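Local coordinates for protein flavin reductase (Uncultured bacterium, PDB 5CHO) that binds flavin-adenine dinucleotide and probably reduces flavin to supply a bacterial two-component tryptophan halogenase, at residues A[59-64]-A[84-89]; A[145-150]-A[165-170]. All coordinates share one frame; numbering follows the deposited sequence.

Interaction 1: A[59-64]-A[84-89]; sequences HAMTAN and AAMHGS. With FAD (flavin-adenine dinucleotide), chain I.
H59 meets the methyl end of M86 where strand 59-63 faces the start of helix 85-93, in the FAD pocket of a flavin reductase-like fold. CG of H59 lies anti to its backbone N (chi1 -171°). CB and CG of H59 pass M86 CE, and H59 CD2 comes 3.7 Å from that methyl. CE1 of H59 approaches the FAD phosphate. At the tip, H59 NE2 donates a 2.7 Å hydrogen bond to FAD O1P, which sits at the ring edge, in its plane. An alanine here would probably leave O1P without this donor and open a gap beside the M86 methyl. M86 bends at chi2 and chi3, and its CE also packs on A60 CA and H59 O. The helix start binds the diphosphate through backbone N-H groups. A85 N bonds FAD O3P, and M86 N bonds FAD O2P at 2.9 Å. T62 O on strand 59-63 accepts a hydrogen bond from FAD O2', and N64 N, just past the strand, donates to flavin N5. Outside the two segments, R117 and R119 also bond FAD. Between strand and helix, M61 CG packs on M86 CG at 3.6 Å.

Interaction 2: A[145-150]-A[165-170]; sequences AWFECA and GRLLTA
The carbonyl oxygen of E148 takes two backbone N-H groups from the opposite strand. L168 N donates the stronger bond, 2.8 Å to E148 O and nearly straight (N-H...O 174°). T169 N reaches the same oxygen in a weak bond of 3.4 Å. L167 CA adds a CA-H...O contact to it. E148 N in turn bonds T169 O, with the donor well above the carbonyl plane.

The side chains of E148 and T169 meet on one face of the sheet. The hydroxyl T169 OG1 donates to E148 OE2 at 2.9 Å, on the anti side of the carboxylate. T169 OG1 stands between its backbone N and carbonyl carbon (chi1 62°), where it also lies against CB and CG of E148. The other carboxylate oxygen, E148 OE1, is hydrogen-bonded to T135 OG1, so both oxygens have partners.

This is a classic beta bulge in the antiparallel hairpin of strands 145-157 and 160-172. L168 and T169 together face E148, and the register shifts by one residue. Beyond the bulge, A150 and R166 form a regular hydrogen-bonded pair with a bond in each direction. L168 CD2 packs against A150 CB at 3.8 Å.

F147, C149, L167 and A170 share the other face. The methyl L167 CD2 comes 3.4 Å from C149 SG and also touches F147 CD1. F147 CD1 meets A170 CB at 3.7 Å. On this face F147 also packs on I40 of the second subunit, and L167 on L37 of that subunit. Nearby, C149 CB lies 4.0 Å from G165 CA, and a side chain on G165 would collide with it.

How the interactions relate
Both segments of interaction 1 come before those of interaction 2 along the chain. Their centres lie about 16 Å apart, and their nearest atoms about 10 Å, so they do not touch. Both reach the same antiparallel sheet within the flavin reductase-like domain. Strand 46-53 pairs with 59-63 and with 95-100, and 95-100 pairs with 145-157, which links the two places through the sheet. Strand 74-81 makes a second link, since it pairs with 160-172 and M61 packs on it. Interaction 1 lies in the FAD pocket. Interaction 2 is hairpin packing whose F147 face meets the second subunit, so one sheet serves both cofactor and dimer.

Interaction 1: A[59-64]-A[84-89]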
ATOM      1  N   HIS A  59     -20.848   3.471  -8.422  1.00 38.50           N
ATOM      2  CA  HIS A  59     -19.733   3.061  -9.251  1.00 34.83           C
ATOM      3  C   HIS A  59     -18.733   2.273  -8.419  1.00 36.68           C
ATOM      4  O   HIS A  59     -18.727   2.367  -7.193  1.00 32.25           O
ATOM      5  CB  HIS A  59     -19.065   4.287  -9.871  1.00 30.58           C
ATOM      6  CG  HIS A  59     -18.033   3.961 -10.903  1.00 36.00           C
ATOM      7  ND1 HIS A  59     -18.214   2.971 -11.848  1.00 33.71           N
ATOM      8  CD2 HIS A  59     -16.800   4.470 -11.126  1.00 30.46           C
ATOM      9  CE1 HIS A  59     -17.142   2.899 -12.616  1.00 32.77           C
ATOM     10  NE2 HIS A  59     -16.267   3.799 -12.197  1.00 28.34           N
ATOM     11  N   ALA A  60     -17.892   1.498  -9.091  1.00 35.21           N
ATOM     12  CA  ALA A  60     -16.873   0.709  -8.415  1.00 32.09           C
ATOM     13  C   ALA A  60     -15.644   0.562  -9.297  1.00 34.15           C
ATOM     14  O   ALA A  60     -15.740   0.626 -10.525  1.00 33.68           O
ATOM     15  CB  ALA A  60     -17.420  -0.655  -8.036  1.00 26.60           C
ATOM     16  N   MET A  61     -14.495   0.375  -8.656  1.00 26.71           N
ATOM     17  CA  MET A  61     -13.237   0.157  -9.353  1.00 27.03           C
ATOM     18  C   MET A  61     -12.304  -0.661  -8.468  1.00 31.11           C
ATOM     19  O   MET A  61     -12.398  -0.629  -7.239  1.00 27.38           O
ATOM     20  CB  MET A  61     -12.581   1.487  -9.740  1.00 26.40           C
ATOM     21  CG  MET A  61     -12.190   2.359  -8.554  1.00 33.79           C
ATOM     22  SD  MET A  61     -10.435   2.351  -8.140  1.00 40.77           S
ATOM     23  CE  MET A  61      -9.744   3.357  -9.447  1.00 27.86           C
ATOM     24  N   THR A  62     -11.407  -1.399  -9.110  1.00 24.07           N
ATOM     25  CA  THR A  62     -10.470  -2.250  -8.401  1.00 24.23           C
ATOM     26  C   THR A  62      -9.210  -1.455  -8.064  1.00 22.80           C
ATOM     27  O   THR A  62      -8.641  -0.773  -8.916  1.00 22.06           O
ATOM     28  CB  THR A  62     -10.113  -3.497  -9.230  1.00 22.29           C
ATOM     29  OG1 THR A  62     -11.268  -4.332  -9.369  1.00 22.14           O
ATOM     30  CG2 THR A  62      -8.992  -4.279  -8.565  1.00 22.29           C
ATOM     31  N   ALA A  63      -8.789  -1.542  -6.809  1.00 20.93           N
ATOM     32  CA  ALA A  63      -7.627  -0.796  -6.335  1.00 26.74           C
ATOM     33  C   ALA A  63      -6.770  -1.639  -5.402  1.00 24.03           C
ATOM     34  O   ALA A  63      -7.294  -2.337  -4.537  1.00 30.01           O
ATOM     35  CB  ALA A  63      -8.067   0.473  -5.633  1.00 22.29           C
ATOM     36  N   ASN A  64      -5.454  -1.578  -5.595  1.00 23.09           N
ATOM     37  CA  ASN A  64      -4.506  -2.214  -4.683  1.00 27.26           C
ATOM     38  C   ASN A  64      -3.597  -1.180  -4.016  1.00 29.01           C
ATOM     39  O   ASN A  64      -2.676  -1.532  -3.278  1.00 30.12           O
ATOM     40  CB  ASN A  64      -3.673  -3.274  -5.421  1.00 23.91           C
ATOM     41  CG  ASN A  64      -2.553  -2.677  -6.263  1.00 28.15           C
ATOM     42  OD1 ASN A  64      -2.622  -1.527  -6.697  1.00 33.88           O
ATOM     43  ND2 ASN A  64      -1.520  -3.478  -6.517  1.00 29.31           N
ATOM     44  N   ALA A  84      -9.261   8.377 -14.576  1.00 34.69           N
ATOM     45  CA  ALA A  84     -10.237   7.350 -14.240  1.00 28.24           C
ATOM     46  C   ALA A  84     -11.528   7.978 -13.743  1.00 29.61           C
ATOM     47  O   ALA A  84     -11.513   9.019 -13.092  1.00 36.69           O
ATOM     48  CB  ALA A  84      -9.663   6.397 -13.199  1.00 28.85           C
ATOM     49  N   ALA A  85     -12.643   7.325 -14.050  1.00 24.19           N
ATOM     50  CA  ALA A  85     -13.958   7.840 -13.701  1.00 29.63           C
ATOM     51  C   ALA A  85     -14.143   7.962 -12.191  1.00 32.98           C
ATOM     52  O   ALA A  85     -14.826   8.872 -11.716  1.00 34.92           O
ATOM     53  CB  ALA A  85     -15.041   6.954 -14.302  1.00 27.60           C
ATOM     54  N   MET A  86     -13.553   7.043 -11.433  1.00 28.92           N
ATOM     55  CA  MET A  86     -13.713   7.061  -9.983  1.00 31.02           C
ATOM     56  C   MET A  86     -13.086   8.316  -9.379  1.00 29.33           C
ATOM     57  O   MET A  86     -13.517   8.781  -8.328  1.00 32.15           O
ATOM     58  CB  MET A  86     -13.105   5.809  -9.342  1.00 26.45           C
ATOM     59  CG  MET A  86     -13.363   5.716  -7.845  1.00 28.60           C
ATOM     60  SD  MET A  86     -15.123   5.676  -7.445  1.00 35.85           S
ATOM     61  CE  MET A  86     -15.521   3.959  -7.731  1.00 27.97           C
ATOM     62  N   HIS A  87     -12.074   8.856 -10.051  1.00 26.68           N
ATOM     63  CA  HIS A  87     -11.438  10.100  -9.624  1.00 31.08           C
ATOM     64  C   HIS A  87     -12.501  11.191  -9.483  1.00 35.20           C
ATOM     65  O   HIS A  87     -12.539  11.922  -8.490  1.00 34.60           O
ATOM     66  CB  HIS A  87     -10.352  10.510 -10.623  1.00 26.24           C
ATOM     67  CG  HIS A  87      -9.480  11.637 -10.153  1.00 30.21           C
ATOM     68  ND1 HIS A  87      -9.915  12.937 -10.074  1.00 34.67           N
ATOM     69  CD2 HIS A  87      -8.187  11.641  -9.747  1.00 34.25           C
ATOM     70  CE1 HIS A  87      -8.924  13.706  -9.641  1.00 29.67           C
ATOM     71  NE2 HIS A  87      -7.871  12.944  -9.437  1.00 36.54           N
ATOM     72  N   GLY A  88     -13.366  11.292 -10.486  1.00 30.37           N
ATOM     73  CA  GLY A  88     -14.465  12.239 -10.447  1.00 32.68           C
ATOM     74  C   GLY A  88     -15.558  11.868  -9.458  1.00 33.38           C
ATOM     75  O   GLY A  88     -16.057  12.732  -8.737  1.00 44.33           O
ATOM     76  N   SER A  89     -15.930  10.589  -9.424  1.00 29.38           N
ATOM     77  CA  SER A  89     -16.967  10.108  -8.507  1.00 34.56           C
ATOM     78  C   SER A  89     -16.602  10.353  -7.044  1.00 34.46           C
ATOM     79  O   SER A  89     -17.453  10.718  -6.229  1.00 39.20           O
ATOM     80  CB  SER A  89     -17.240   8.615  -8.724  1.00 30.99           C
ATOM     81  OG  SER A  89     -17.411   8.304 -10.094  1.00 30.22           O
TER
HETATM   82  PA  FAD I 201     -11.976   4.220 -16.064  1.00 31.01           P
HETATM   83  O1A FAD I 201     -13.051   5.154 -16.543  1.00 34.63           O
HETATM   84  O2A FAD I 201     -12.333   2.817 -16.364  1.00 27.38           O
HETATM   85  O5B FAD I 201     -10.580   4.561 -16.808  1.00 30.03           O
HETATM   86  C5B FAD I 201      -9.453   3.712 -16.555  1.00 33.66           C
HETATM   87  C4B FAD I 201      -8.314   3.992 -17.604  1.00 41.00           C
HETATM   88  O4B FAD I 201      -8.683   3.561 -18.760  1.00 40.43           O
HETATM   89  C3B FAD I 201      -8.096   5.493 -17.747  1.00 42.83           C
HETATM   90  O3B FAD I 201      -6.745   5.790 -17.858  1.00 42.68           O
HETATM   91  C2B FAD I 201      -8.833   5.883 -19.027  1.00 41.54           C
HETATM   92  O2B FAD I 201      -8.043   6.942 -19.795  1.00 50.30           O
HETATM   93  C1B FAD I 201      -8.891   4.815 -19.740  1.00 40.09           C
HETATM   94  N9A FAD I 201     -10.163   4.717 -20.357  1.00 43.22           N
HETATM   95  C8A FAD I 201     -11.222   3.977 -19.948  1.00 41.41           C
HETATM   96  N7A FAD I 201     -12.236   4.179 -20.828  1.00 41.25           N
HETATM   97  C5A FAD I 201     -11.801   5.047 -21.776  1.00 53.77           C
HETATM   98  C6A FAD I 201     -12.415   5.598 -22.890  1.00 58.51           C
HETATM   99  N6A FAD I 201     -13.736   5.457 -23.484  1.00 47.77           N
HETATM  100  N1A FAD I 201     -11.732   6.455 -23.684  1.00 52.62           N
HETATM  101  C2A FAD I 201     -10.435   6.787 -23.390  1.00 54.39           C
HETATM  102  N3A FAD I 201      -9.827   6.252 -22.285  1.00 55.34           N
HETATM  103  C4A FAD I 201     -10.515   5.380 -21.482  1.00 48.90           C
HETATM  104  N1  FAD I 201      -6.332   1.946 -10.787  1.00 27.54           N
HETATM  105  C2  FAD I 201      -6.076   3.134  -9.975  1.00 26.17           C
HETATM  106  O2  FAD I 201      -6.349   4.257 -10.414  1.00 28.34           O
HETATM  107  N3  FAD I 201      -5.489   2.997  -8.647  1.00 29.05           N
HETATM  108  C4  FAD I 201      -5.170   1.699  -8.147  1.00 28.74           C
HETATM  109  O4  FAD I 201      -4.711   1.597  -7.098  1.00 27.36           O
HETATM  110  C4X FAD I 201      -5.437   0.490  -8.990  1.00 27.23           C
HETATM  111  N5  FAD I 201      -5.124  -0.821  -8.511  1.00 23.93           N
HETATM  112  C5X FAD I 201      -5.400  -2.017  -9.346  1.00 24.35           C
HETATM  113  C6  FAD I 201      -5.089  -3.324  -8.867  1.00 24.89           C
HETATM  114  C7  FAD I 201      -5.347  -4.447  -9.665  1.00 27.08           C
HETATM  115  C7M FAD I 201      -4.894  -5.690  -8.839  1.00 19.88           C
HETATM  116  C8  FAD I 201      -5.916  -4.269 -10.928  1.00 24.51           C
HETATM  117  C8M FAD I 201      -6.155  -5.601 -11.717  1.00 21.15           C
HETATM  118  C9  FAD I 201      -6.219  -2.983 -11.393  1.00 26.81           C
HETATM  119  C9A FAD I 201      -5.960  -1.851 -10.608  1.00 23.30           C
HETATM  120  N10 FAD I 201      -6.284  -0.518 -11.110  1.00 25.96           N
HETATM  121  C10 FAD I 201      -6.014   0.646 -10.289  1.00 24.24           C
HETATM  122  C1' FAD I 201      -6.882  -0.319 -12.463  1.00 23.82           C
HETATM  123  C2' FAD I 201      -8.364   0.089 -12.340  1.00 22.46           C
HETATM  124  O2' FAD I 201      -9.043  -0.873 -11.593  1.00 23.40           O
HETATM  125  C3' FAD I 201      -8.943   0.181 -13.732  1.00 22.29           C
HETATM  126  O3' FAD I 201      -8.302   1.204 -14.429  1.00 22.37           O
HETATM  127  C4' FAD I 201     -10.446   0.470 -13.674  1.00 25.43           C
HETATM  128  O4' FAD I 201     -10.990   0.275 -14.916  1.00 28.03           O
HETATM  129  C5' FAD I 201     -10.683   1.934 -13.246  1.00 25.24           C
HETATM  130  O5' FAD I 201     -12.080   2.198 -13.203  1.00 29.13           O
HETATM  131  P   FAD I 201     -12.603   3.718 -13.386  1.00 22.57           P
HETATM  132  O1P FAD I 201     -14.047   3.698 -13.813  1.00 32.30           O
HETATM  133  O2P FAD I 201     -12.441   4.491 -12.070  1.00 31.44           O
HETATM  134  O3P FAD I 201     -11.737   4.400 -14.504  1.00 25.89           O

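Interaction 2: A[145-150]-A[165-170]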
ATOM      1  N   ALA A 145     -12.895  -7.768   4.668  1.00 33.41           N
ATOM      2  CA  ALA A 145     -13.189  -6.599   5.494  1.00 33.23           C
ATOM      3  C   ALA A 145     -13.943  -5.510   4.726  1.00 37.51           C
ATOM      4  O   ALA A 145     -13.853  -5.429   3.500  1.00 37.56           O
ATOM      5  CB  ALA A 145     -11.896  -6.030   6.068  1.00 36.84           C
ATOM      6  N   TRP A 146     -14.679  -4.679   5.462  1.00 36.66           N
ATOM      7  CA  TRP A 146     -15.364  -3.515   4.901  1.00 30.65           C
ATOM      8  C   TRP A 146     -14.918  -2.219   5.569  1.00 35.67           C
ATOM      9  O   TRP A 146     -14.645  -2.191   6.769  1.00 36.57           O
ATOM     10  CB  TRP A 146     -16.886  -3.642   5.051  1.00 36.51           C
ATOM     11  CG  TRP A 146     -17.553  -4.661   4.170  1.00 42.48           C
ATOM     12  CD1 TRP A 146     -17.046  -5.249   3.047  1.00 40.47           C
ATOM     13  CD2 TRP A 146     -18.872  -5.193   4.338  1.00 44.16           C
ATOM     14  NE1 TRP A 146     -17.967  -6.118   2.510  1.00 40.51           N
ATOM     15  CE2 TRP A 146     -19.096  -6.103   3.287  1.00 42.70           C
ATOM     16  CE3 TRP A 146     -19.883  -4.991   5.280  1.00 42.21           C
ATOM     17  CZ2 TRP A 146     -20.291  -6.807   3.153  1.00 46.87           C
ATOM     18  CZ3 TRP A 146     -21.063  -5.688   5.146  1.00 44.30           C
ATOM     19  CH2 TRP A 146     -21.259  -6.585   4.093  1.00 45.03           C
ATOM     20  N   PHE A 147     -14.834  -1.151   4.778  1.00 34.54           N
ATOM     21  CA  PHE A 147     -14.619   0.194   5.305  1.00 29.63           C
ATOM     22  C   PHE A 147     -15.582   1.161   4.631  1.00 34.82           C
ATOM     23  O   PHE A 147     -15.857   1.031   3.439  1.00 35.29           O
ATOM     24  CB  PHE A 147     -13.190   0.698   5.071  1.00 27.61           C
ATOM     25  CG  PHE A 147     -12.113  -0.186   5.632  1.00 33.34           C
ATOM     26  CD1 PHE A 147     -11.611   0.021   6.912  1.00 35.89           C
ATOM     27  CD2 PHE A 147     -11.597  -1.225   4.873  1.00 29.61           C
ATOM     28  CE1 PHE A 147     -10.613  -0.795   7.420  1.00 29.79           C
ATOM     29  CE2 PHE A 147     -10.599  -2.036   5.372  1.00 30.94           C
ATOM     30  CZ  PHE A 147     -10.108  -1.825   6.649  1.00 33.68           C
ATOM     31  N   GLU A 148     -16.093   2.122   5.393  1.00 34.06           N
ATOM     32  CA  GLU A 148     -16.743   3.295   4.813  1.00 37.38           C
ATOM     33  C   GLU A 148     -15.938   4.519   5.201  1.00 36.51           C
ATOM     34  O   GLU A 148     -15.468   4.627   6.334  1.00 37.66           O
ATOM     35  CB  GLU A 148     -18.191   3.451   5.281  1.00 37.00           C
ATOM     36  CG  GLU A 148     -19.122   2.335   4.860  1.00 40.12           C
ATOM     37  CD  GLU A 148     -20.548   2.588   5.308  1.00 46.33           C
ATOM     38  OE1 GLU A 148     -21.305   3.228   4.548  1.00 46.97           O
ATOM     39  OE2 GLU A 148     -20.910   2.159   6.424  1.00 48.22           O
ATOM     40  N   CYS A 149     -15.792   5.442   4.260  1.00 32.61           N
ATOM     41  CA  CYS A 149     -14.926   6.591   4.458  1.00 31.74           C
ATOM     42  C   CYS A 149     -15.559   7.871   3.952  1.00 36.90           C
ATOM     43  O   CYS A 149     -16.342   7.859   3.004  1.00 36.19           O
ATOM     44  CB  CYS A 149     -13.595   6.371   3.738  1.00 33.16           C
ATOM     45  SG  CYS A 149     -12.817   4.772   4.059  1.00 46.39           S
ATOM     46  N   ALA A 150     -15.211   8.973   4.604  1.00 37.28           N
ATOM     47  CA  ALA A 150     -15.520  10.300   4.104  1.00 36.14           C
ATOM     48  C   ALA A 150     -14.240  10.904   3.563  1.00 34.66           C
ATOM     49  O   ALA A 150     -13.190  10.793   4.194  1.00 37.26           O
ATOM     50  CB  ALA A 150     -16.099  11.164   5.194  1.00 37.65           C
ATOM     51  N   GLY A 165      -9.170   9.115   3.205  1.00 34.53           N
ATOM     52  CA  GLY A 165     -10.499   8.974   3.767  1.00 38.66           C
ATOM     53  C   GLY A 165     -10.455   8.822   5.271  1.00 39.52           C
ATOM     54  O   GLY A 165      -9.649   8.052   5.793  1.00 34.36           O
ATOM     55  N   ARG A 166     -11.310   9.560   5.969  1.00 39.48           N
ATOM     56  CA  ARG A 166     -11.500   9.330   7.393  1.00 46.24           C
ATOM     57  C   ARG A 166     -12.583   8.276   7.568  1.00 42.58           C
ATOM     58  O   ARG A 166     -13.667   8.387   6.999  1.00 36.81           O
ATOM     59  CB  ARG A 166     -11.876  10.610   8.144  1.00 46.04           C
ATOM     60  CG  ARG A 166     -12.015  10.342   9.634  1.00 60.06           C
ATOM     61  CD  ARG A 166     -12.430  11.533  10.471  1.00 64.91           C
ATOM     62  NE  ARG A 166     -12.450  11.126  11.874  1.00 68.51           N
ATOM     63  CZ  ARG A 166     -12.429  11.949  12.918  1.00 70.64           C
ATOM     64  NH1 ARG A 166     -12.382  13.264  12.749  1.00 79.76           N
ATOM     65  NH2 ARG A 166     -12.451  11.442  14.143  1.00 65.91           N
ATOM     66  N   LEU A 167     -12.277   7.247   8.350  1.00 38.07           N
ATOM     67  CA  LEU A 167     -13.184   6.124   8.518  1.00 40.77           C
ATOM     68  C   LEU A 167     -14.453   6.533   9.258  1.00 43.30           C
ATOM     69  O   LEU A 167     -14.390   7.234  10.269  1.00 47.99           O
ATOM     70  CB  LEU A 167     -12.476   4.987   9.268  1.00 37.97           C
ATOM     71  CG  LEU A 167     -11.277   4.378   8.529  1.00 42.07           C
ATOM     72  CD1 LEU A 167     -10.655   3.214   9.290  1.00 36.13           C
ATOM     73  CD2 LEU A 167     -11.680   3.945   7.134  1.00 43.26           C
ATOM     74  N   LEU A 168     -15.600   6.086   8.748  1.00 45.08           N
ATOM     75  CA  LEU A 168     -16.877   6.249   9.438  1.00 44.60           C
ATOM     76  C   LEU A 168     -17.253   4.911  10.038  1.00 48.13           C
ATOM     77  O   LEU A 168     -17.841   4.845  11.117  1.00 55.32           O
ATOM     78  CB  LEU A 168     -17.976   6.732   8.493  1.00 39.09           C
ATOM     79  CG  LEU A 168     -17.612   7.808   7.475  1.00 41.14           C
ATOM     80  CD1 LEU A 168     -18.808   8.047   6.553  1.00 45.66           C
ATOM     81  CD2 LEU A 168     -17.196   9.074   8.189  1.00 39.51           C
ATOM     82  N   THR A 169     -16.908   3.846   9.323  1.00 42.91           N
ATOM     83  CA  THR A 169     -17.085   2.492   9.820  1.00 42.08           C
ATOM     84  C   THR A 169     -15.967   1.599   9.320  1.00 40.85           C
ATOM     85  O   THR A 169     -15.312   1.884   8.317  1.00 39.64           O
ATOM     86  CB  THR A 169     -18.427   1.863   9.385  1.00 42.78           C
ATOM     87  OG1 THR A 169     -18.476   1.760   7.956  1.00 46.38           O
ATOM     88  CG2 THR A 169     -19.605   2.684   9.879  1.00 45.24           C
ATOM     89  N   ALA A 170     -15.766   0.509  10.040  1.00 38.51           N
ATOM     90  CA  ALA A 170     -14.781  -0.488   9.681  1.00 38.42           C
ATOM     91  C   ALA A 170     -15.210  -1.772  10.358  1.00 43.96           C
ATOM     92  O   ALA A 170     -15.713  -1.754  11.482  1.00 50.15           O
ATOM     93  CB  ALA A 170     -13.387  -0.070  10.109  1.00 37.02           C
TER